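Local coordinates for metallo-beta-lactamase (Pseudomonas stutzeri, PDB 4ZEJ), which probably hydrolyses beta-lactams to substituted beta-amino acids, with two zinc ions bound in its active site, at residues E56-V59 with H60-K64; K86-D90 with Q91-T95; T95-T98 with T99-H103; T123-D126 with G127-V131; G171-I175 with D176-R180. One frame throughout, in Å; residues are numbered along the deposited sequence.

Interaction 1. Residues E56-V59 with H60-K64; sequences ETLV and HWIRK
Glu-56 lays its aliphatic stem over one face of the His-60 ring, one helical turn on. The CH-pi contact runs from Glu-56 CG to the ring centroid at 3.8 Å, with CG displaced toward the ring's rim. With CG anti to the backbone N (chi1 -177°) and the rest of the chain extended, Glu-56 runs alongside His-60 in the same direction. Its carboxylate ends near the imidazole, Glu-56 OE2 lying 3.4 Å from His-60 CE1, but the planes are turned 53° apart and the angle to NE2 is too poor for a hydrogen bond. On the next flank Val-59 and Arg-63 lie side by side, Val-59 CG1 meeting Arg-63 NH1 at 3.2 Å. Leu-58 CG and Ile-62 CD1 make a looser apolar contact of 4.2 Å. The spacing is set by backbone bonds four residues apart, among them His-60 N to Glu-56 O (2.9 Å) and Arg-63 N to Val-59 O (3.0 Å). Farther out, Val-59 packs on Trp-87 and Leu-88, while Ile-62 reaches Ala-43, Ile-45 and Leu-69. This is the i to i+4 pattern of an amphipathic alpha helix, here the crossover helix 52-64 of the beta-alpha-beta unit linking strands 42-46 and 68-73.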
# COMPACT_ATOMS: atom_id res chain seq x y z
N GLU A 56 2.45 -13.25 -9.64
CA GLU A 56 2.46 -14.72 -9.68
C GLU A 56 3.45 -15.34 -8.68
O GLU A 56 3.12 -16.28 -7.97
CB GLU A 56 2.72 -15.23 -11.10
CG GLU A 56 2.66 -16.75 -11.19
CD GLU A 56 2.51 -17.31 -12.61
OE1 GLU A 56 2.10 -16.59 -13.54
OE2 GLU A 56 2.77 -18.51 -12.77
N THR A 57 4.67 -14.80 -8.63
CA THR A 57 5.68 -15.26 -7.68
C THR A 57 5.21 -15.18 -6.23
O THR A 57 5.34 -16.14 -5.47
CB THR A 57 6.99 -14.49 -7.84
OG1 THR A 57 7.44 -14.66 -9.19
CG2 THR A 57 8.06 -15.01 -6.89
N LEU A 58 4.64 -14.03 -5.87
CA LEU A 58 4.11 -13.79 -4.54
C LEU A 58 3.00 -14.78 -4.18
O LEU A 58 3.02 -15.36 -3.08
CB LEU A 58 3.57 -12.36 -4.45
CG LEU A 58 2.96 -11.96 -3.10
CD1 LEU A 58 4.04 -11.97 -2.04
CD2 LEU A 58 2.26 -10.60 -3.18
N VAL A 59 2.05 -14.95 -5.09
CA VAL A 59 0.92 -15.88 -4.85
C VAL A 59 1.42 -17.33 -4.72
O VAL A 59 0.96 -18.09 -3.84
CB VAL A 59 -0.17 -15.72 -5.94
CG1 VAL A 59 -1.24 -16.79 -5.84
CG2 VAL A 59 -0.82 -14.34 -5.85
N HIS A 60 2.38 -17.72 -5.56
CA HIS A 60 2.99 -19.04 -5.46
C HIS A 60 3.67 -19.26 -4.12
O HIS A 60 3.58 -20.35 -3.56
CB HIS A 60 4.00 -19.26 -6.60
CG HIS A 60 3.36 -19.55 -7.91
ND1 HIS A 60 4.00 -20.24 -8.92
CD2 HIS A 60 2.11 -19.29 -8.37
CE1 HIS A 60 3.18 -20.37 -9.94
NE2 HIS A 60 2.03 -19.79 -9.64
N TRP A 61 4.35 -18.23 -3.60
CA TRP A 61 5.01 -18.32 -2.30
C TRP A 61 3.99 -18.54 -1.18
O TRP A 61 4.21 -19.38 -0.30
CB TRP A 61 5.87 -17.07 -2.04
CG TRP A 61 6.56 -17.04 -0.69
CD1 TRP A 61 7.79 -17.54 -0.38
CD2 TRP A 61 6.05 -16.45 0.52
NE1 TRP A 61 8.07 -17.32 0.95
CE2 TRP A 61 7.03 -16.65 1.52
CE3 TRP A 61 4.86 -15.80 0.86
CZ2 TRP A 61 6.85 -16.21 2.84
CZ3 TRP A 61 4.68 -15.36 2.17
CH2 TRP A 61 5.67 -15.56 3.15
N ILE A 62 2.88 -17.80 -1.23
CA ILE A 62 1.82 -17.89 -0.23
C ILE A 62 1.25 -19.32 -0.20
O ILE A 62 1.10 -19.93 0.88
CB ILE A 62 0.71 -16.84 -0.50
CG1 ILE A 62 1.25 -15.44 -0.20
CG2 ILE A 62 -0.53 -17.08 0.36
CD1 ILE A 62 0.37 -14.31 -0.70
N ARG A 63 0.94 -19.85 -1.38
CA ARG A 63 0.38 -21.21 -1.53
C ARG A 63 1.38 -22.31 -1.17
O ARG A 63 1.00 -23.31 -0.52
CB ARG A 63 -0.16 -21.45 -2.95
CG ARG A 63 -1.64 -21.14 -3.15
CD ARG A 63 -1.97 -19.68 -3.14
NE ARG A 63 -3.41 -19.40 -3.31
CZ ARG A 63 -4.05 -19.14 -4.46
NH1 ARG A 63 -3.43 -19.14 -5.63
NH2 ARG A 63 -5.35 -18.89 -4.43
N LYS A 64 2.63 -22.16 -1.61
CA LYS A 64 3.71 -23.10 -1.27
C LYS A 64 3.83 -23.31 0.25
O LYS A 64 4.04 -24.43 0.70
CB LYS A 64 5.06 -22.60 -1.79
CG LYS A 64 6.01 -23.69 -2.29
CD LYS A 64 6.88 -23.18 -3.44
CE LYS A 64 6.04 -22.91 -4.69
NZ LYS A 64 6.81 -22.57 -5.92

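Interaction 2. Residues K86-D90 with Q91-T95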
# COMPACT_ATOMS: atom_id res chain seq x y z
N LYS A 86 -5.64 -7.45 -12.20
CA LYS A 86 -6.18 -8.26 -13.31
C LYS A 86 -5.77 -9.73 -13.17
O LYS A 86 -6.62 -10.64 -13.29
CB LYS A 86 -5.74 -7.69 -14.65
CG LYS A 86 -6.17 -8.51 -15.85
CD LYS A 86 -5.90 -7.77 -17.13
CE LYS A 86 -6.16 -8.65 -18.33
NZ LYS A 86 -7.57 -9.11 -18.40
N TRP A 87 -4.48 -9.96 -12.91
CA TRP A 87 -3.95 -11.32 -12.70
C TRP A 87 -4.70 -12.02 -11.57
O TRP A 87 -5.12 -13.17 -11.73
CB TRP A 87 -2.45 -11.30 -12.41
CG TRP A 87 -1.79 -12.66 -12.51
CD1 TRP A 87 -1.13 -13.17 -13.59
CD2 TRP A 87 -1.75 -13.67 -11.50
NE1 TRP A 87 -0.68 -14.44 -13.31
CE2 TRP A 87 -1.03 -14.77 -12.03
CE3 TRP A 87 -2.23 -13.76 -10.19
CZ2 TRP A 87 -0.80 -15.93 -11.31
CZ3 TRP A 87 -2.00 -14.92 -9.47
CH2 TRP A 87 -1.30 -15.99 -10.03
N LEU A 88 -4.88 -11.32 -10.45
CA LEU A 88 -5.61 -11.88 -9.30
C LEU A 88 -7.06 -12.20 -9.67
O LEU A 88 -7.54 -13.31 -9.37
CB LEU A 88 -5.54 -10.94 -8.09
CG LEU A 88 -4.13 -10.78 -7.49
CD1 LEU A 88 -4.06 -9.60 -6.52
CD2 LEU A 88 -3.63 -12.03 -6.78
N ASN A 89 -7.73 -11.25 -10.32
CA ASN A 89 -9.11 -11.46 -10.79
C ASN A 89 -9.22 -12.71 -11.66
O ASN A 89 -10.11 -13.55 -11.45
CB ASN A 89 -9.65 -10.24 -11.56
CG ASN A 89 -9.89 -9.02 -10.67
OD1 ASN A 89 -9.94 -9.13 -9.44
ND2 ASN A 89 -10.02 -7.85 -11.29
N ASP A 90 -8.31 -12.84 -12.63
CA ASP A 90 -8.31 -13.98 -13.57
C ASP A 90 -8.05 -15.33 -12.90
O ASP A 90 -8.51 -16.37 -13.39
CB ASP A 90 -7.30 -13.75 -14.71
CG ASP A 90 -7.70 -12.62 -15.65
OD1 ASP A 90 -8.87 -12.19 -15.65
OD2 ASP A 90 -6.84 -12.16 -16.42
N GLN A 91 -7.33 -15.32 -11.78
CA GLN A 91 -7.06 -16.52 -11.00
C GLN A 91 -8.09 -16.75 -9.86
O GLN A 91 -7.90 -17.64 -9.03
CB GLN A 91 -5.61 -16.46 -10.47
CG GLN A 91 -4.56 -17.15 -11.34
CD GLN A 91 -4.62 -16.79 -12.81
OE1 GLN A 91 -5.01 -17.61 -13.63
NE2 GLN A 91 -4.21 -15.57 -13.15
N SER A 92 -9.18 -15.97 -9.86
CA SER A 92 -10.28 -16.08 -8.88
C SER A 92 -9.90 -15.72 -7.43
O SER A 92 -10.53 -16.20 -6.48
CB SER A 92 -10.93 -17.48 -8.93
OG SER A 92 -11.13 -17.87 -10.27
N ILE A 93 -8.89 -14.85 -7.29
CA ILE A 93 -8.45 -14.36 -5.98
C ILE A 93 -9.12 -13.00 -5.76
O ILE A 93 -8.97 -12.10 -6.58
CB ILE A 93 -6.91 -14.21 -5.93
CG1 ILE A 93 -6.24 -15.59 -6.07
CG2 ILE A 93 -6.48 -13.53 -4.63
CD1 ILE A 93 -4.79 -15.54 -6.48
N SER A 94 -9.85 -12.86 -4.65
CA SER A 94 -10.62 -11.64 -4.37
C SER A 94 -9.73 -10.40 -4.27
O SER A 94 -8.74 -10.40 -3.57
CB SER A 94 -11.40 -11.79 -3.05
OG SER A 94 -12.30 -12.88 -3.10
N THR A 95 -10.11 -9.34 -4.97
CA THR A 95 -9.41 -8.07 -4.93
C THR A 95 -10.34 -7.01 -4.38
O THR A 95 -11.56 -7.03 -4.64
CB THR A 95 -8.93 -7.65 -6.33
OG1 THR A 95 -10.05 -7.66 -7.21
CG2 THR A 95 -7.85 -8.61 -6.85
O HOH W 1 -11.13 -10.94 -7.74
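Gln-91 folds back over the indole of Trp-87, so that its stem and its amide both lie across one ring face. Gln-91 CG lies over the six-membered ring, 3.9 Å from its centroid, and the bend at chi2 (49°) turns the amide back so that NE2 sits 3.4 Å above the indole plane. From there Gln-91 NE2 gives a weak hydrogen bond to Trp-87 O (2.9 Å), a carbonyl that also receives Gln-91 N. The amide is inclined to the indole by 51°, so the two groups do not stack flat.

Beyond Gln-91 the helix closes in a Schellman motif. Ser-92, with positive phi, is the C-prime residue; Ile-93 N bonds to Leu-88 O (2.9 Å) and Ser-92 N to Asn-89 O (3.0 Å). This reversal returns Ile-93 to the helix, where its CD1 meets Leu-88 CD2 at 3.7 Å. Thr-95 holds OG1 between its backbone N and carbonyl carbon (chi1 54°), from where OG1 donates to Asn-89 OD1 (2.7 Å), in the carbonyl plane and on a lone pair. A water gives a second bond to Asn-89 OD1 and ties it to Ile-93 O.

Asn-89 ND2 reaches Pro-112 O, and Thr-95 OG1 accepts from Lys-114 N. Trp-87 touches Thr-55 of helix 52-64, Leu-88 and Ile-93 pack on Ser-72 and Leu-69 of strand 68-73, and the chain then enters strand 95-98.

Interaction 3. Residues T95-T98 with T99-H103; sequences TYAT and TSTNH
Thr-98 is where strand 95-98 gives way to helix 99-103: it holds the N-cap position and accepts, through its carbonyl O, the bond from Asn-102 N (2.9 Å). That bond is almost straight, 174° at the hydrogen. The chain turns sharply here, the axes of the short strand and helix segments making an angle of 102° and approaching to 5.0 Å.

The side chain of Thr-98 turns in over the first turn of the helix. A chi1 of 62° puts OG1 between the backbone N and the carbonyl carbon, which brings it 3.0 Å from Thr-101 OG1 and 3.1 Å from Thr-101 N. The two threonine side chains cross at about a right angle. A water bridges the same pair of residues, accepting from Thr-98 N at 2.9 Å and donating to Thr-101 OG1 at 2.8 Å. The methyl branch of Thr-101 goes the other way, anti to its backbone N, and its CG2 touches Ala-97 CB at 3.8 Å. Asn-102 OD1 lies at the same distance from Ala-97 CB, but its polar partner is Ala-113 N in the loop ahead of strand 115-117.

Besides receiving a proton from the water, Thr-101 OG1 is hydrogen-bonded to Asp-141 OD1. This hydroxyl thus links the start of the helix, through the water, to Thr-98 N and directly to a carboxylate. The side chain of Thr-101 lies about 5 Å from that of the zinc ligand His-76, which places it in the surroundings of that ligand, without contact to the metal itself (about 10 Å).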
# COMPACT_ATOMS: atom_id res chain seq x y z
N THR A 95 -10.11 -9.34 -4.97
CA THR A 95 -9.41 -8.07 -4.93
C THR A 95 -10.34 -7.01 -4.38
O THR A 95 -11.56 -7.03 -4.64
CB THR A 95 -8.93 -7.65 -6.33
OG1 THR A 95 -10.05 -7.66 -7.21
CG2 THR A 95 -7.85 -8.61 -6.85
N TYR A 96 -9.76 -6.09 -3.60
CA TYR A 96 -10.49 -5.03 -2.91
C TYR A 96 -9.83 -3.68 -3.17
O TYR A 96 -8.60 -3.58 -3.24
CB TYR A 96 -10.50 -5.24 -1.39
CG TYR A 96 -11.25 -6.46 -0.94
CD1 TYR A 96 -10.63 -7.71 -0.89
CD2 TYR A 96 -12.59 -6.38 -0.56
CE1 TYR A 96 -11.33 -8.84 -0.48
CE2 TYR A 96 -13.29 -7.50 -0.16
CZ TYR A 96 -12.65 -8.72 -0.12
OH TYR A 96 -13.35 -9.83 0.28
N ALA A 97 -10.66 -2.66 -3.28
CA ALA A 97 -10.21 -1.28 -3.32
C ALA A 97 -11.38 -0.40 -2.90
O ALA A 97 -12.54 -0.85 -2.91
CB ALA A 97 -9.75 -0.91 -4.71
N THR A 98 -11.09 0.85 -2.54
CA THR A 98 -12.16 1.78 -2.16
C THR A 98 -12.97 2.22 -3.38
O THR A 98 -12.53 2.06 -4.53
CB THR A 98 -11.63 3.06 -1.50
OG1 THR A 98 -10.81 3.77 -2.43
CG2 THR A 98 -10.85 2.74 -0.23
N THR A 99 -14.14 2.79 -3.10
CA THR A 99 -14.99 3.44 -4.11
C THR A 99 -14.20 4.41 -4.98
O THR A 99 -14.27 4.35 -6.21
CB THR A 99 -16.16 4.20 -3.42
OG1 THR A 99 -16.89 3.28 -2.60
CG2 THR A 99 -17.11 4.82 -4.43
N SER A 100 -13.44 5.29 -4.33
CA SER A 100 -12.68 6.32 -5.04
C SER A 100 -11.59 5.70 -5.91
O SER A 100 -11.44 6.07 -7.06
CB SER A 100 -12.07 7.33 -4.06
OG SER A 100 -11.40 8.37 -4.76
N THR A 101 -10.84 4.75 -5.35
CA THR A 101 -9.82 4.03 -6.11
C THR A 101 -10.38 3.28 -7.32
O THR A 101 -9.83 3.40 -8.42
CB THR A 101 -9.04 3.07 -5.20
OG1 THR A 101 -8.36 3.85 -4.21
CG2 THR A 101 -8.04 2.24 -5.99
N ASN A 102 -11.45 2.52 -7.13
CA ASN A 102 -12.11 1.82 -8.24
C ASN A 102 -12.64 2.77 -9.33
O ASN A 102 -12.54 2.45 -10.52
CB ASN A 102 -13.23 0.87 -7.75
CG ASN A 102 -12.82 -0.60 -7.78
OD1 ASN A 102 -11.66 -0.96 -8.00
ND2 ASN A 102 -13.80 -1.47 -7.56
N HIS A 103 -13.19 3.91 -8.92
CA HIS A 103 -13.62 4.96 -9.88
C HIS A 103 -12.46 5.46 -10.72
O HIS A 103 -12.57 5.59 -11.94
CB HIS A 103 -14.27 6.14 -9.15
CG HIS A 103 -14.71 7.25 -10.06
ND1 HIS A 103 -15.82 7.15 -10.87
CD2 HIS A 103 -14.18 8.48 -10.28
CE1 HIS A 103 -15.96 8.27 -11.56
NE2 HIS A 103 -14.98 9.09 -11.22
O HOH W 2 -8.33 1.70 -2.40

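Interaction 4. Residues T123-D126 with G127-V131; sequences TLVD and GLIEV
Leu-124 and Ile-129 meet through their CB atoms at 3.9 Å on one face of a beta hairpin, and Leu-124 CD1 reaches on to Val-131 CG2 at 4.2 Å. Val-125 enlarges this apolar patch with both branches: CG2 touches Ile-129 CD1 (3.9 Å), and CG1, anti to the backbone N (chi1 -160°), runs alongside Leu-128 to meet its CD2. Phe-44 of the neighbouring sheet packs against Leu-124, Val-125 and Ile-129, while Leu-128 rests on Val-37.

Around this centre the backbone closes the hairpin. Leu-124 and Ile-129 form a hydrogen-bonded pair, with Leu-124 N to Ile-129 O short and nearly straight (2.7 Å, 176°). Leu-128 N donates to Val-125 O (3.1 Å), closing the turn. Thr-123 and Glu-130 make the adjoining non-hydrogen-bonded pair on the more polar face. There Thr-123 CG2 presses on Gly-127, 3.5 Å from its CA, tighter than ordinary carbon contact. Gly-127 has backbone angles at which a CB would collide with the preceding carbonyl O.

A type I' turn from Val-125 to Leu-128, followed by a classic beta bulge where Leu-128 and Ile-129 both face Leu-124, joins strands 121-124 and 129-132 into a hairpin at the margin of the five-stranded sheet.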
# COMPACT_ATOMS: atom_id res chain seq x y z
N THR A 123 -13.21 -2.45 7.42
CA THR A 123 -12.59 -3.54 8.14
C THR A 123 -12.54 -4.77 7.23
O THR A 123 -13.54 -5.12 6.59
CB THR A 123 -13.42 -3.81 9.41
OG1 THR A 123 -13.18 -2.76 10.35
CG2 THR A 123 -13.04 -5.12 10.06
N LEU A 124 -11.39 -5.43 7.18
CA LEU A 124 -11.20 -6.66 6.42
C LEU A 124 -10.77 -7.78 7.34
O LEU A 124 -10.16 -7.54 8.38
CB LEU A 124 -10.13 -6.47 5.34
CG LEU A 124 -10.52 -5.70 4.08
CD1 LEU A 124 -9.27 -5.27 3.34
CD2 LEU A 124 -11.41 -6.57 3.20
N VAL A 125 -11.09 -9.01 6.95
CA VAL A 125 -10.68 -10.21 7.69
C VAL A 125 -11.02 -10.12 9.20
O VAL A 125 -10.15 -10.26 10.06
CB VAL A 125 -9.17 -10.53 7.47
CG1 VAL A 125 -8.86 -11.98 7.82
CG2 VAL A 125 -8.76 -10.25 6.03
N ASP A 126 -12.30 -9.84 9.49
CA ASP A 126 -12.84 -9.87 10.86
C ASP A 126 -12.02 -9.01 11.84
O ASP A 126 -11.64 -9.46 12.92
CB ASP A 126 -12.91 -11.32 11.38
CG ASP A 126 -13.85 -12.19 10.55
OD1 ASP A 126 -15.07 -12.14 10.78
OD2 ASP A 126 -13.34 -12.95 9.69
N GLY A 127 -11.72 -7.78 11.43
CA GLY A 127 -11.01 -6.82 12.28
C GLY A 127 -9.49 -6.84 12.22
O GLY A 127 -8.84 -5.97 12.80
N LEU A 128 -8.90 -7.81 11.52
CA LEU A 128 -7.44 -7.94 11.43
C LEU A 128 -6.81 -6.77 10.68
O LEU A 128 -5.71 -6.32 11.00
CB LEU A 128 -7.07 -9.25 10.72
CG LEU A 128 -5.60 -9.59 10.47
CD1 LEU A 128 -4.89 -9.93 11.76
CD2 LEU A 128 -5.47 -10.73 9.48
N ILE A 129 -7.52 -6.30 9.66
CA ILE A 129 -7.03 -5.27 8.77
C ILE A 129 -8.04 -4.14 8.77
O ILE A 129 -9.23 -4.35 8.46
CB ILE A 129 -6.83 -5.85 7.35
CG1 ILE A 129 -5.66 -6.84 7.35
CG2 ILE A 129 -6.56 -4.74 6.34
CD1 ILE A 129 -5.68 -7.83 6.22
N GLU A 130 -7.59 -2.94 9.14
CA GLU A 130 -8.42 -1.76 9.12
C GLU A 130 -7.93 -0.83 8.03
O GLU A 130 -6.73 -0.60 7.91
CB GLU A 130 -8.41 -1.07 10.48
CG GLU A 130 -8.94 -1.97 11.60
CD GLU A 130 -9.07 -1.28 12.95
OE1 GLU A 130 -8.66 -0.11 13.09
OE2 GLU A 130 -9.61 -1.92 13.87
N VAL A 131 -8.86 -0.30 7.25
CA VAL A 131 -8.57 0.65 6.15
C VAL A 131 -9.15 2.01 6.55
O VAL A 131 -10.31 2.10 6.95
CB VAL A 131 -9.19 0.16 4.83
CG1 VAL A 131 -8.87 1.11 3.68
CG2 VAL A 131 -8.70 -1.24 4.51

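Interaction 5. Residues G171-I175 with D176-R180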
# COMPACT_ATOMS: atom_id res chain seq x y z
N GLY A 171 2.10 15.10 -9.35
CA GLY A 171 1.18 15.52 -10.40
C GLY A 171 -0.29 15.42 -10.04
O GLY A 171 -1.11 16.13 -10.62
N GLU A 172 -0.63 14.55 -9.08
CA GLU A 172 -2.00 14.37 -8.62
C GLU A 172 -2.16 14.65 -7.11
O GLU A 172 -3.20 14.32 -6.53
CB GLU A 172 -2.46 12.96 -9.01
CG GLU A 172 -2.56 12.80 -10.52
CD GLU A 172 -2.43 11.37 -11.04
OE1 GLU A 172 -2.92 10.45 -10.37
OE2 GLU A 172 -1.86 11.19 -12.16
N ALA A 173 -1.17 15.28 -6.50
CA ALA A 173 -1.14 15.46 -5.05
C ALA A 173 -1.95 16.68 -4.59
O ALA A 173 -2.19 17.63 -5.33
CB ALA A 173 0.29 15.55 -4.55
N HIS A 174 -2.38 16.61 -3.33
CA HIS A 174 -3.07 17.68 -2.65
C HIS A 174 -2.14 18.15 -1.54
O HIS A 174 -2.29 17.77 -0.37
CB HIS A 174 -4.40 17.16 -2.12
CG HIS A 174 -5.38 16.80 -3.21
ND1 HIS A 174 -6.59 17.42 -3.35
CD2 HIS A 174 -5.30 15.89 -4.21
CE1 HIS A 174 -7.23 16.92 -4.39
NE2 HIS A 174 -6.47 15.98 -4.92
N ILE A 175 -1.17 18.98 -1.92
CA ILE A 175 -0.03 19.31 -1.06
C ILE A 175 -0.44 20.08 0.19
O ILE A 175 0.04 19.76 1.28
CB ILE A 175 1.08 20.05 -1.86
CG1 ILE A 175 1.73 19.09 -2.87
CG2 ILE A 175 2.16 20.58 -0.93
CD1 ILE A 175 2.48 19.78 -3.99
N ASP A 176 -1.35 21.06 0.07
CA ASP A 176 -1.82 21.79 1.27
C ASP A 176 -2.57 20.88 2.24
O ASP A 176 -2.31 20.91 3.46
CB ASP A 176 -2.68 22.98 0.89
CG ASP A 176 -1.88 24.10 0.25
OD1 ASP A 176 -0.77 24.40 0.73
OD2 ASP A 176 -2.36 24.68 -0.73
N GLN A 177 -3.45 20.03 1.71
CA GLN A 177 -4.19 19.08 2.52
C GLN A 177 -3.30 17.99 3.15
O GLN A 177 -3.60 17.50 4.23
CB GLN A 177 -5.31 18.44 1.68
CG GLN A 177 -6.25 17.46 2.39
CD GLN A 177 -6.84 17.95 3.70
OE1 GLN A 177 -7.39 19.07 3.79
NE2 GLN A 177 -6.77 17.10 4.73
N TRP A 178 -2.20 17.64 2.48
CA TRP A 178 -1.38 16.48 2.91
C TRP A 178 -0.88 16.64 4.34
O TRP A 178 -0.90 15.69 5.10
CB TRP A 178 -0.22 16.26 1.93
CG TRP A 178 0.39 14.91 1.91
CD1 TRP A 178 0.42 13.96 2.91
CD2 TRP A 178 1.16 14.37 0.83
NE1 TRP A 178 1.12 12.85 2.49
CE2 TRP A 178 1.59 13.08 1.22
CE3 TRP A 178 1.49 14.84 -0.44
CZ2 TRP A 178 2.35 12.27 0.39
CZ3 TRP A 178 2.25 14.02 -1.28
CH2 TRP A 178 2.67 12.75 -0.86
N SER A 179 -0.44 17.84 4.71
CA SER A 179 0.06 18.04 6.08
C SER A 179 -1.05 17.79 7.10
O SER A 179 -0.82 17.15 8.13
CB SER A 179 0.69 19.44 6.25
OG SER A 179 -0.24 20.46 5.97
N ARG A 180 -2.27 18.26 6.81
CA ARG A 180 -3.42 18.04 7.69
C ARG A 180 -3.82 16.57 7.74
O ARG A 180 -4.10 16.04 8.80
CB ARG A 180 -4.64 18.85 7.25
CG ARG A 180 -4.55 20.32 7.60
CD ARG A 180 -5.87 21.02 7.32
NE ARG A 180 -6.14 21.08 5.88
CZ ARG A 180 -5.59 21.95 5.02
NH1 ARG A 180 -4.69 22.85 5.43
NH2 ARG A 180 -5.94 21.91 3.74
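Trp-178 packs its indole back toward the segment before its helix, CZ3 meeting Ala-173 CB at 4.1 Å, and this is the buried part of the contact. The indole is placed by a CG lying anti to the backbone N (chi1 -159°), directed inward from the first turn. Its backbone N is held by two weak hydrogen bonds, to His-174 O at 2.9 Å and to Ile-175 O at 3.3 Å, both well bent. Further in, the ring stacks on Phe-158, gives its NE1 proton to Phe-158 O and touches the zinc ligand His-138.

The outer side is looser and more polar. The side chains of His-174 and Gln-177 come no closer than 4.1 Å, between their CB atoms, and the imidazole then leads away from the helix. Asp-176 points outward too, its OD1 bonded to Ser-219 OG. Arg-180 grips Gln-177 OE1 side-on with two nitrogens: Arg-180 NE and Arg-180 NH2 each lie 3.2 Å from it. The oxygen lies close to the guanidinium plane, whereas both donors come from one face of the amide, about 50° out of its plane. Gln-177 NE2 meanwhile bonds to Ser-181 OG, so both ends of the amide are engaged.

The two halves differ in chemistry: a neutral amide meets the arginine at the surface, while Trp-178 packs beside His-138. Glu-172 OE1 bonds to NE2 of the zinc ligand His-78, consistent with a second-shell position for Glu-172.

Overall arrangement
Interactions 1 and 2 form one packed layer: Val-59 CG1 touches Ile-93 CD1 at 3.8 Å, and Arg-63 NH2 lies as close to Ile-93 CG1. Interaction 2 passes directly into interaction 3 through their shared Thr-95. Interaction 3 in turn meets the hairpin of interaction 4, with Tyr-96 CD2 3.9 Å from Leu-124 CD2. Interaction 5 stands apart, its centre about 36 Å from that of interaction 1, on the opposite side of the chain's centre. Interactions 3 and 5 both come near the metal site, the side chains of Thr-101 and Trp-178 lying about 10 and 8 Å from a zinc ion, whereas interactions 1 and 2 lie away from it.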